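Local structure of ribose 5-phosphate isomerase (Trypanosoma cruzi, 3M1P) at residues 51-56 against 65-70; 3-8 against 126-131; 86-91 against 97-102. The protein probably catalyses the interconversion of ribose 5-phosphate and ribulose 5-phosphate as a type B ribose 5-phosphate isomerase. The protein carries 1 engineered substitution. All blocks are in the same frame, centred on the assembly; numbering follows the deposited sequence.

Interaction 1 of 3, residues 51-56 against 65-70. Engineered in segment 65-70: Ala69 (natural residue Cys).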
loop_
_atom_site.group_PDB
_atom_site.type_symbol
_atom_site.label_atom_id
_atom_site.label_comp_id
_atom_site.label_asym_id
_atom_site.label_seq_id
_atom_site.Cartn_x
_atom_site.Cartn_y
_atom_site.Cartn_z
ATOM N N SER A 51 -18.165 -14.856 -10.410
ATOM C CA SER A 51 -19.117 -15.963 -10.230
ATOM C C SER A 51 -18.554 -17.248 -10.826
ATOM O O SER A 51 -18.554 -18.288 -10.180
ATOM C CB SER A 51 -20.454 -15.629 -10.902
ATOM O OG SER A 51 -21.372 -16.702 -10.759
ATOM N N ARG A 52 -18.055 -17.156 -12.055
ATOM C CA ARG A 52 -17.502 -18.316 -12.750
ATOM C C ARG A 52 -16.424 -19.024 -11.935
ATOM O O ARG A 52 -16.480 -20.237 -11.754
ATOM C CB ARG A 52 -16.958 -17.930 -14.129
ATOM C CG ARG A 52 -16.777 -19.128 -15.026
ATOM C CD ARG A 52 -16.004 -18.791 -16.267
ATOM N NE ARG A 52 -16.064 -19.900 -17.219
ATOM C CZ ARG A 52 -15.578 -19.865 -18.459
ATOM N NH1 ARG A 52 -14.973 -18.766 -18.923
ATOM N NH2 ARG A 52 -15.696 -20.941 -19.236
ATOM N N VAL A 53 -15.456 -18.259 -11.435
ATOM C CA VAL A 53 -14.352 -18.811 -10.645
ATOM C C VAL A 53 -14.811 -19.213 -9.243
ATOM O O VAL A 53 -14.477 -20.289 -8.752
ATOM C CB VAL A 53 -13.177 -17.801 -10.582
ATOM C CG1 VAL A 53 -12.128 -18.213 -9.516
ATOM C CG2 VAL A 53 -12.566 -17.640 -11.972
ATOM N N ALA A 54 -15.584 -18.344 -8.606
ATOM C CA ALA A 54 -16.156 -18.624 -7.292
ATOM C C ALA A 54 -16.938 -19.950 -7.233
ATOM O O ALA A 54 -16.773 -20.723 -6.290
ATOM C CB ALA A 54 -17.041 -17.470 -6.862
ATOM N N GLU A 55 -17.792 -20.195 -8.228
ATOM C CA GLU A 55 -18.561 -21.441 -8.281
ATOM C C GLU A 55 -17.644 -22.658 -8.398
ATOM O O GLU A 55 -17.860 -23.658 -7.720
ATOM C CB GLU A 55 -19.595 -21.421 -9.418
ATOM C CG GLU A 55 -20.693 -20.384 -9.265
ATOM C CD GLU A 55 -21.718 -20.706 -8.180
ATOM O OE1 GLU A 55 -21.760 -21.861 -7.686
ATOM O OE2 GLU A 55 -22.506 -19.789 -7.832
ATOM N N MET A 56 -16.607 -22.551 -9.229
ATOM C CA MET A 56 -15.623 -23.617 -9.373
ATOM C C MET A 56 -14.978 -23.954 -8.033
ATOM O O MET A 56 -14.810 -25.132 -7.695
ATOM C CB MET A 56 -14.571 -23.236 -10.404
ATOM C CG MET A 56 -15.121 -23.131 -11.817
ATOM S SD MET A 56 -13.920 -22.451 -12.970
ATOM C CE MET A 56 -12.739 -23.801 -13.060
ATOM N N GLY A 65 -8.877 -19.775 -6.265
ATOM C CA GLY A 65 -9.226 -18.841 -7.314
ATOM C C GLY A 65 -8.289 -17.654 -7.309
ATOM O O GLY A 65 -7.794 -17.259 -6.264
ATOM N N VAL A 66 -8.034 -17.108 -8.490
ATOM C CA VAL A 66 -7.378 -15.820 -8.641
ATOM C C VAL A 66 -8.320 -14.907 -9.419
ATOM O O VAL A 66 -8.794 -15.251 -10.516
ATOM C CB VAL A 66 -6.011 -15.936 -9.366
ATOM C CG1 VAL A 66 -5.417 -14.545 -9.644
ATOM C CG2 VAL A 66 -5.034 -16.782 -8.538
ATOM N N LEU A 67 -8.628 -13.755 -8.838
ATOM C CA LEU A 67 -9.447 -12.779 -9.540
ATOM C C LEU A 67 -8.701 -11.468 -9.588
ATOM O O LEU A 67 -8.292 -10.941 -8.552
ATOM C CB LEU A 67 -10.822 -12.619 -8.887
ATOM C CG LEU A 67 -11.735 -13.850 -8.972
ATOM C CD1 LEU A 67 -12.997 -13.695 -8.079
ATOM C CD2 LEU A 67 -12.121 -14.170 -10.431
ATOM N N ALA A 68 -8.477 -10.983 -10.805
ATOM C CA ALA A 68 -7.795 -9.720 -11.020
ATOM C C ALA A 68 -8.731 -8.814 -11.780
ATOM O O ALA A 68 -9.355 -9.236 -12.757
ATOM C CB ALA A 68 -6.494 -9.935 -11.800
ATOM N N ALA A 69 -8.860 -7.578 -11.313
ATOM C CA ALA A 69 -9.692 -6.592 -11.978
ATOM C C ALA A 69 -9.067 -5.211 -11.812
ATOM O O ALA A 69 -7.887 -5.100 -11.480
ATOM C CB ALA A 69 -11.132 -6.633 -11.427
ATOM N N GLY A 70 -9.826 -4.155 -12.067
ATOM C CA GLY A 70 -9.313 -2.794 -11.891
ATOM C C GLY A 70 -8.787 -2.609 -10.477
ATOM O O GLY A 70 -7.579 -2.413 -10.268
#
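In the beta-alpha-beta crossover that runs from strand 31-35 through helix 46-58 to strand 64-69, Val53 packs on Gly65 and Leu67 and so lays the helix against one face of the parallel sheet. Helix and strand run nearly antiparallel, at 166°, with their short axes 8.5 Å apart, as expected where a chain returns to begin a new parallel strand. Val53 supplies nearly all of the helical side of the contact. Its CG1, anti to the backbone N (chi1 168°), is carried over the strand backbone and ends 3.7 Å from Gly65 CA. Because the glycine has no side chain on this face, the methyl can rest directly on the main chain, and the CA atoms of Val53 and Gly65 come within 6.1 Å.

Two residues further along the strand, Leu67 points back at the same valine. The two side chains slide past one another in opposite directions, so that one methyl of the leucine nestles against the fork of the valine. The neighbouring Val66 points to the other face of the sheet, where it meets Val5. Val53 also reaches Ala6 on the adjoining strand, while Leu67 continues onto Met75 and Ala79 of helix 73-80, which shares this face. The contact is thus wholly apolar and buried, with no hydrogen bond between the segments. Leu67 CD2 touches both the branch point and one arm of the valine, lying 3.8 Å from Val53 CB and 3.8 Å from Val53 CG2.

Interaction 2 of 3, residues 3-8 against 126-131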
loop_
_atom_site.group_PDB
_atom_site.type_symbol
_atom_site.label_atom_id
_atom_site.label_comp_id
_atom_site.label_asym_id
_atom_site.label_seq_id
_atom_site.Cartn_x
_atom_site.Cartn_y
_atom_site.Cartn_z
ATOM N N ARG A 3 -2.633 -29.098 -7.505
ATOM C CA ARG A 3 -3.704 -28.222 -7.026
ATOM C C ARG A 3 -4.126 -27.185 -8.055
ATOM O O ARG A 3 -3.335 -26.322 -8.467
ATOM C CB ARG A 3 -3.389 -27.617 -5.640
ATOM C CG ARG A 3 -1.920 -27.541 -5.249
ATOM C CD ARG A 3 -1.654 -27.895 -3.770
ATOM N NE ARG A 3 -2.480 -27.153 -2.813
ATOM C CZ ARG A 3 -2.026 -26.492 -1.747
ATOM N NH1 ARG A 3 -0.731 -26.468 -1.459
ATOM N NH2 ARG A 3 -2.879 -25.861 -0.951
ATOM N N ARG A 4 -5.380 -27.310 -8.491
ATOM C CA ARG A 4 -5.926 -26.484 -9.551
ATOM C C ARG A 4 -6.227 -25.094 -9.010
ATOM O O ARG A 4 -6.680 -24.951 -7.880
ATOM C CB ARG A 4 -7.180 -27.126 -10.155
ATOM C CG ARG A 4 -6.980 -28.583 -10.626
ATOM C CD ARG A 4 -8.237 -29.117 -11.296
ATOM N NE ARG A 4 -8.345 -28.645 -12.667
ATOM C CZ ARG A 4 -9.472 -28.220 -13.226
ATOM N NH1 ARG A 4 -10.605 -28.206 -12.534
ATOM N NH2 ARG A 4 -9.468 -27.820 -14.481
ATOM N N VAL A 5 -5.946 -24.083 -9.826
ATOM C CA VAL A 5 -6.104 -22.690 -9.447
ATOM C C VAL A 5 -6.828 -21.974 -10.580
ATOM O O VAL A 5 -6.235 -21.683 -11.617
ATOM C CB VAL A 5 -4.720 -22.015 -9.179
ATOM C CG1 VAL A 5 -4.863 -20.492 -8.937
ATOM C CG2 VAL A 5 -4.007 -22.676 -8.022
ATOM N N ALA A 6 -8.110 -21.683 -10.393
ATOM C CA ALA A 6 -8.869 -21.036 -11.466
ATOM C C ALA A 6 -8.568 -19.544 -11.519
ATOM O O ALA A 6 -8.510 -18.886 -10.491
ATOM C CB ALA A 6 -10.376 -21.294 -11.318
ATOM N N ILE A 7 -8.378 -19.017 -12.722
ATOM C CA ILE A 7 -8.050 -17.609 -12.892
ATOM C C ILE A 7 -9.147 -16.886 -13.675
ATOM O O ILE A 7 -9.557 -17.343 -14.746
ATOM C CB ILE A 7 -6.663 -17.416 -13.588
ATOM C CG1 ILE A 7 -5.542 -18.061 -12.761
ATOM C CG2 ILE A 7 -6.393 -15.917 -13.849
ATOM C CD1 ILE A 7 -4.269 -18.407 -13.553
ATOM N N GLY A 8 -9.625 -15.765 -13.136
ATOM C CA GLY A 8 -10.555 -14.895 -13.863
ATOM C C GLY A 8 -10.104 -13.443 -13.851
ATOM O O GLY A 8 -9.363 -13.029 -12.961
ATOM N N THR A 126 2.659 -15.869 -2.528
ATOM C CA THR A 126 2.479 -15.943 -1.085
ATOM C C THR A 126 1.143 -16.599 -0.691
ATOM O O THR A 126 1.094 -17.436 0.202
ATOM C CB THR A 126 2.578 -14.533 -0.448
ATOM O OG1 THR A 126 3.784 -13.905 -0.889
ATOM C CG2 THR A 126 2.555 -14.631 1.074
ATOM N N PHE A 127 0.074 -16.204 -1.368
ATOM C CA PHE A 127 -1.246 -16.778 -1.163
ATOM C C PHE A 127 -1.234 -18.299 -1.374
ATOM O O PHE A 127 -1.723 -19.048 -0.534
ATOM C CB PHE A 127 -2.213 -16.139 -2.149
ATOM C CG PHE A 127 -3.642 -16.508 -1.926
ATOM C CD1 PHE A 127 -4.398 -15.841 -0.978
ATOM C CD2 PHE A 127 -4.249 -17.509 -2.704
ATOM C CE1 PHE A 127 -5.745 -16.171 -0.786
ATOM C CE2 PHE A 127 -5.593 -17.843 -2.524
ATOM C CZ PHE A 127 -6.340 -17.181 -1.558
ATOM N N LEU A 128 -0.659 -18.745 -2.490
ATOM C CA LEU A 128 -0.684 -20.168 -2.835
ATOM C C LEU A 128 0.208 -21.002 -1.925
ATOM O O LEU A 128 -0.163 -22.114 -1.546
ATOM C CB LEU A 128 -0.335 -20.390 -4.311
ATOM C CG LEU A 128 -1.366 -19.846 -5.302
ATOM C CD1 LEU A 128 -0.854 -19.927 -6.727
ATOM C CD2 LEU A 128 -2.718 -20.564 -5.156
ATOM N N GLN A 129 1.350 -20.435 -1.540
ATOM C CA GLN A 129 2.350 -21.145 -0.718
ATOM C C GLN A 129 2.101 -21.141 0.793
ATOM O O GLN A 129 2.591 -22.029 1.490
ATOM C CB GLN A 129 3.751 -20.595 -0.992
ATOM C CG GLN A 129 4.310 -20.924 -2.387
ATOM C CD GLN A 129 5.712 -20.369 -2.601
ATOM O OE1 GLN A 129 6.229 -19.624 -1.762
ATOM N NE2 GLN A 129 6.332 -20.714 -3.737
ATOM N N THR A 130 1.364 -20.149 1.304
ATOM C CA THR A 130 1.153 -20.009 2.748
ATOM C C THR A 130 0.040 -20.932 3.239
ATOM O O THR A 130 -1.075 -20.858 2.741
ATOM C CB THR A 130 0.818 -18.536 3.149
ATOM O OG1 THR A 130 1.800 -17.648 2.596
ATOM C CG2 THR A 130 0.789 -18.378 4.651
ATOM N N PRO A 131 0.345 -21.818 4.206
ATOM C CA PRO A 131 -0.693 -22.723 4.719
ATOM C C PRO A 131 -1.658 -22.051 5.679
ATOM O O PRO A 131 -1.312 -21.047 6.305
ATOM C CB PRO A 131 0.115 -23.789 5.479
ATOM C CG PRO A 131 1.365 -23.056 5.944
ATOM C CD PRO A 131 1.668 -22.060 4.830
#
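Leu128 meets Val5 where the last turn of helix 117-129 lies over the first strand, 3-9, of the alpha/beta sandwich built on a parallel sheet; the two segments lie 118 residues apart along the chain. The turn begins at Thr126, whose hydroxyl is hydrogen-bonded back to Glu122 O in the same helix. Phe127 turns to the neighbouring helix 93-101, lying against Ser99 and Arg100.

Leu128 carries the apolar contact. Its side chain starts out along the strand's flank rather than at it, but its far end swings in and crosses that of Val5 obliquely, while Phe31 and Phe64 on the two adjacent strands and Ala27 pack around it. The carbonyl of the same leucine faces Arg3, yet Leu128 O lies 4.4 Å from Arg3 NH1, too far for a hydrogen bond, and meets the guanidinium obliquely. The arginine is instead held by a salt bridge from its NE to Glu63 OE1. Gln129 points away from the strand and ties the helix end to the loop at Ala27 through NE2. Thr130, the first residue past the helix, grips the carbonyl of Thr126 twice. Thr130 N approaches Thr126 O to 2.9 Å in the helical manner, and Thr130 OG1 adds a second bond from the opposite face of the carbonyl plane, its short length of 2.5 Å doubtful in exact value. The hydroxyl sits 32° out of that plane; such a bond would restrain the rotation of the Thr130 side chain. On the strand, two residues on from the arginine, Val5 holds CG2 anti to its carbonyl carbon, which places that methyl on the helix side, 3.8 Å from Leu128 CD2.

Interaction 3 of 3, residues 86-91 against 97-102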
loop_
_atom_site.group_PDB
_atom_site.type_symbol
_atom_site.label_atom_id
_atom_site.label_comp_id
_atom_site.label_asym_id
_atom_site.label_seq_id
_atom_site.Cartn_x
_atom_site.Cartn_y
_atom_site.Cartn_z
ATOM N N ARG A 86 -14.207 -17.868 0.380
ATOM C CA ARG A 86 -13.579 -16.865 1.231
ATOM C C ARG A 86 -12.569 -16.131 0.360
ATOM O O ARG A 86 -11.442 -16.587 0.175
ATOM C CB ARG A 86 -12.925 -17.509 2.454
ATOM C CG ARG A 86 -13.933 -18.184 3.395
ATOM C CD ARG A 86 -13.255 -18.758 4.619
ATOM N NE ARG A 86 -12.354 -19.838 4.236
ATOM C CZ ARG A 86 -12.752 -21.056 3.879
ATOM N NH1 ARG A 86 -14.049 -21.364 3.870
ATOM N NH2 ARG A 86 -11.848 -21.967 3.528
ATOM N N ALA A 87 -13.015 -15.010 -0.196
ATOM C CA ALA A 87 -12.267 -14.253 -1.183
ATOM C C ALA A 87 -11.651 -13.028 -0.533
ATOM O O ALA A 87 -12.366 -12.171 0.016
ATOM C CB ALA A 87 -13.172 -13.838 -2.330
ATOM N N ALA A 88 -10.325 -12.965 -0.606
ATOM C CA ALA A 88 -9.538 -11.939 0.066
ATOM C C ALA A 88 -8.952 -10.951 -0.933
ATOM O O ALA A 88 -8.133 -11.334 -1.795
ATOM C CB ALA A 88 -8.431 -12.587 0.881
ATOM N N LEU A 89 -9.369 -9.691 -0.824
ATOM C CA LEU A 89 -8.707 -8.625 -1.566
ATOM C C LEU A 89 -7.375 -8.272 -0.889
ATOM O O LEU A 89 -7.341 -7.791 0.244
ATOM C CB LEU A 89 -9.601 -7.397 -1.717
ATOM C CG LEU A 89 -8.982 -6.156 -2.395
ATOM C CD1 LEU A 89 -8.455 -6.446 -3.807
ATOM C CD2 LEU A 89 -10.007 -5.048 -2.417
ATOM N N CYS A 90 -6.285 -8.563 -1.593
ATOM C CA CYS A 90 -4.939 -8.326 -1.081
ATOM C C CYS A 90 -4.202 -7.263 -1.890
ATOM O O CYS A 90 -4.387 -7.159 -3.116
ATOM C CB CYS A 90 -4.137 -9.624 -1.089
ATOM S SG CYS A 90 -4.906 -10.916 -0.125
ATOM N N HIS A 91 -3.352 -6.506 -1.192
ATOM C CA HIS A 91 -2.557 -5.437 -1.800
ATOM C C HIS A 91 -1.062 -5.547 -1.471
ATOM O O HIS A 91 -0.269 -4.688 -1.848
ATOM C CB HIS A 91 -3.065 -4.080 -1.335
ATOM C CG HIS A 91 -2.928 -3.876 0.135
ATOM N ND1 HIS A 91 -3.848 -4.354 1.038
ATOM C CD2 HIS A 91 -1.956 -3.279 0.867
ATOM C CE1 HIS A 91 -3.464 -4.035 2.262
ATOM N NE2 HIS A 91 -2.317 -3.388 2.187
ATOM N N ALA A 97 -0.546 -13.333 2.932
ATOM C CA ALA A 97 -0.172 -14.378 3.878
ATOM C C ALA A 97 -1.246 -14.569 4.939
ATOM O O ALA A 97 -1.647 -15.706 5.214
ATOM C CB ALA A 97 1.189 -14.070 4.524
ATOM N N MET A 98 -1.727 -13.469 5.512
ATOM C CA MET A 98 -2.682 -13.532 6.618
ATOM C C MET A 98 -4.075 -14.006 6.204
ATOM O O MET A 98 -4.799 -14.604 7.017
ATOM C CB MET A 98 -2.776 -12.185 7.338
ATOM C CG MET A 98 -1.488 -11.770 8.059
ATOM S SD MET A 98 -0.792 -13.009 9.170
ATOM C CE MET A 98 -2.189 -13.372 10.240
ATOM N N SER A 99 -4.441 -13.732 4.953
ATOM C CA SER A 99 -5.691 -14.234 4.365
ATOM C C SER A 99 -5.729 -15.760 4.368
ATOM O O SER A 99 -6.791 -16.375 4.586
ATOM C CB SER A 99 -5.876 -13.708 2.942
ATOM O OG SER A 99 -4.997 -14.335 2.028
ATOM N N ARG A 100 -4.558 -16.356 4.157
ATOM C CA ARG A 100 -4.375 -17.804 4.265
ATOM C C ARG A 100 -4.242 -18.272 5.731
ATOM O O ARG A 100 -4.931 -19.205 6.148
ATOM C CB ARG A 100 -3.166 -18.256 3.425
ATOM C CG ARG A 100 -3.259 -17.908 1.932
ATOM C CD ARG A 100 -4.263 -18.792 1.163
ATOM N NE ARG A 100 -3.947 -20.207 1.345
ATOM C CZ ARG A 100 -4.718 -21.091 1.985
ATOM N NH1 ARG A 100 -5.916 -20.745 2.467
ATOM N NH2 ARG A 100 -4.293 -22.344 2.119
ATOM N N ILE A 101 -3.370 -17.618 6.506
ATOM C CA ILE A 101 -3.088 -18.027 7.891
ATOM C C ILE A 101 -4.313 -17.916 8.813
ATOM O O ILE A 101 -4.608 -18.849 9.579
ATOM C CB ILE A 101 -1.883 -17.238 8.504
ATOM C CG1 ILE A 101 -0.607 -17.439 7.672
ATOM C CG2 ILE A 101 -1.629 -17.654 9.942
ATOM C CD1 ILE A 101 0.596 -16.545 8.075
ATOM N N HIS A 102 -5.028 -16.798 8.720
ATOM C CA HIS A 102 -6.152 -16.521 9.617
ATOM C C HIS A 102 -7.508 -16.885 9.014
ATOM O O HIS A 102 -8.405 -17.320 9.731
ATOM C CB HIS A 102 -6.145 -15.042 10.050
ATOM C CG HIS A 102 -5.196 -14.735 11.170
ATOM N ND1 HIS A 102 -3.881 -15.153 11.175
ATOM C CD2 HIS A 102 -5.365 -14.026 12.314
ATOM C CE1 HIS A 102 -3.288 -14.737 12.282
ATOM N NE2 HIS A 102 -4.168 -14.048 12.989
#
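Strand 87-89, at one margin of the parallel sheet within the chain, and helix 93-101, which follows it, form the first two elements of a beta-alpha-beta unit completed by strand 107-111, and they approach most closely at Ala88 and Ser99, whose CA atoms are 6.2 Å apart. In the helical segment facing the strand, Ile101 N is bonded to Ala97 O at 2.9 Å and His102 N to Met98 O at 2.8 Å.

Small side chains make this close approach possible. Ala88 and Ser99 point at each other, and their CB atoms stand 3.5 Å apart, tighter than ordinary van der Waals contact. Ser99 keeps its hydroxyl between the backbone N and the carbonyl carbon (chi1 73°), turned back on its own helix, where OG is hydrogen-bonded to Ala96 O. The polar atom is therefore satisfied locally although the serine is buried, and what it offers the strand is mainly its carbon surface. Ile73 of the second subunit packs on both Ala88 and Ser99, so the seam also belongs to a subunit interface; in the same segment as Ala88, His91 stacks on His91 of the second subunit.

Just before the strand, Arg86 NH2 and Arg100 NH1 stand 6.1 Å apart, not in contact, and both cations are occupied at the loop that follows the helix: Arg100 forms a salt bridge with Asp104 OD1, and Arg86 bonds to the Asp104 carbonyl. Two residues on from Ala88, Cys90 points toward the helix and also touches Ile123 of helix 117-129. Its sulphur meets the serine without a hydrogen bond, Cys90 SG lying 4.0 Å from Ser99 OG.

In the fold
All three contacts are buried and serve one parallel sheet, but from different sides. Interaction 1 packs helix 46-58 on one face; interactions 2 and 3 place helices 117-129 and 93-101 on the other. Strands 3-9 and 64-69 are neighbours, so interactions 1 and 2 meet through the sheet, with Val66 N 2.7 Å from Ala6 O. Interactions 2 and 3 join at their helical segments, where Thr130 CG2 lies 3.5 Å from Ile101 CG1. Branched aliphatic groups fill interactions 1 and 2, the latter edged by an arginine, whereas interaction 3 relies on small residues. Interactions 1 and 3 also touch the second subunit; interaction 2 touches no other chain.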